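Local coordinates for protein transcriptional regulator (PDB 4YV9) that probably acts as a DNA-binding quorum-sensing regulator that receives SHP peptide pheromones and controls transcription in response, at residues 71-74 with 75-79. Numbering follows the deposited sequence.
Sequences THFF and TLLSR
L77 lies over one face of the F73 ring, one helical turn further on: its CG sits 4.2 Å above the ring plane, displaced toward the rim, and its CD1 comes 3.6 Å from F73 CE2. L76 reaches the same ring more loosely and at a slant, with its CD2 4.5 Å from F73 CD1. The chi1 of F73 (-173°) puts CG beside the carbonyl carbon and brings the ring back from the direction in which CB sets out, so its far end meets the L77 methyl. Y143 makes an edge-to-face contact with this ring, and L77 also packs on the peptide bound to the protein. The F74 ring stands on another side of the helix, paired edge-to-face with H70.

All this happens in the first turns of helix 72-85, which packs L76 and L77 against helix 103-113 and F73 and L77 against helix 142-151, consistent with the TPR-like repeats of Rgg proteins. T71 is the N-cap: its OG1 accepts from F74 N at 3.2 Å, a nearly straight bond (162°) that occupies an amide of the first turn. The carbonyl of T71 is gripped twice by T75, whose N approaches from one face of the carbonyl plane at 2.9 Å, while OG1 comes to T71 O from the opposite face at 2.8 Å. That hydroxyl is placed by a chi1 of -61°, which sets it beside its own backbone N. Further along, S78 OG donates to T75 O in an unusually short (2.5 Å), bent bond. Across the dimer, D53 of the second subunit accepts from H72 N.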
# COMPACT_ATOMS: atom_id res chain seq x y z
N THR B 71 -15.32 6.99 2.75
CA THR B 71 -16.13 6.58 3.89
C THR B 71 -16.25 7.71 4.91
O THR B 71 -15.50 8.68 4.87
CB THR B 71 -15.52 5.34 4.55
OG1 THR B 71 -14.25 5.69 5.11
CG2 THR B 71 -15.33 4.21 3.51
N HIS B 72 -17.23 7.58 5.81
CA HIS B 72 -17.35 8.49 6.95
C HIS B 72 -16.04 8.63 7.72
O HIS B 72 -15.63 9.73 8.08
CB HIS B 72 -18.46 8.02 7.91
CG HIS B 72 -19.79 7.84 7.26
ND1 HIS B 72 -20.55 6.70 7.42
CD2 HIS B 72 -20.50 8.65 6.44
CE1 HIS B 72 -21.67 6.82 6.73
NE2 HIS B 72 -21.67 7.99 6.13
N PHE B 73 -15.37 7.51 7.96
CA PHE B 73 -14.17 7.53 8.80
C PHE B 73 -13.02 8.24 8.09
O PHE B 73 -12.29 9.00 8.71
CB PHE B 73 -13.75 6.11 9.19
CG PHE B 73 -12.63 6.07 10.19
CD1 PHE B 73 -12.79 6.62 11.47
CD2 PHE B 73 -11.43 5.47 9.87
CE1 PHE B 73 -11.77 6.56 12.39
CE2 PHE B 73 -10.41 5.40 10.79
CZ PHE B 73 -10.57 5.95 12.06
N PHE B 74 -12.86 7.98 6.80
CA PHE B 74 -11.80 8.63 6.04
C PHE B 74 -12.10 10.12 5.87
O PHE B 74 -11.19 10.95 5.80
CB PHE B 74 -11.63 7.96 4.67
CG PHE B 74 -10.31 8.25 4.01
CD1 PHE B 74 -9.17 7.55 4.38
CD2 PHE B 74 -10.21 9.24 3.05
CE1 PHE B 74 -7.95 7.83 3.78
CE2 PHE B 74 -9.00 9.52 2.45
CZ PHE B 74 -7.86 8.81 2.81
N THR B 75 -13.39 10.46 5.82
CA THR B 75 -13.82 11.85 5.75
C THR B 75 -13.47 12.55 7.06
O THR B 75 -12.96 13.68 7.07
CB THR B 75 -15.34 11.97 5.46
OG1 THR B 75 -15.64 11.37 4.20
CG2 THR B 75 -15.77 13.42 5.44
N LEU B 76 -13.73 11.86 8.17
CA LEU B 76 -13.35 12.37 9.48
C LEU B 76 -11.86 12.63 9.55
O LEU B 76 -11.42 13.72 9.93
CB LEU B 76 -13.77 11.39 10.58
CG LEU B 76 -13.34 11.75 12.01
CD1 LEU B 76 -13.85 13.14 12.39
CD2 LEU B 76 -13.86 10.71 12.96
N LEU B 77 -11.07 11.63 9.16
CA LEU B 77 -9.62 11.74 9.19
C LEU B 77 -9.09 12.90 8.34
O LEU B 77 -8.14 13.57 8.73
CB LEU B 77 -8.97 10.45 8.72
CG LEU B 77 -9.20 9.28 9.66
CD1 LEU B 77 -8.50 8.02 9.16
CD2 LEU B 77 -8.70 9.66 11.00
N SER B 78 -9.70 13.10 7.17
CA SER B 78 -9.26 14.14 6.26
C SER B 78 -9.48 15.53 6.84
O SER B 78 -8.60 16.38 6.75
CB SER B 78 -9.98 14.00 4.91
OG SER B 78 -11.38 14.01 5.10
N ARG B 79 -10.65 15.75 7.44
CA ARG B 79 -10.94 17.00 8.13
C ARG B 79 -9.94 17.27 9.27
O ARG B 79 -9.28 18.31 9.29
CB ARG B 79 -12.37 16.99 8.70
CG ARG B 79 -13.48 16.93 7.65
CD ARG B 79 -14.87 17.14 8.28
NE ARG B 79 -15.06 18.52 8.73
CZ ARG B 79 -16.11 18.96 9.42
NH1 ARG B 79 -17.09 18.12 9.75
NH2 ARG B 79 -16.18 20.23 9.78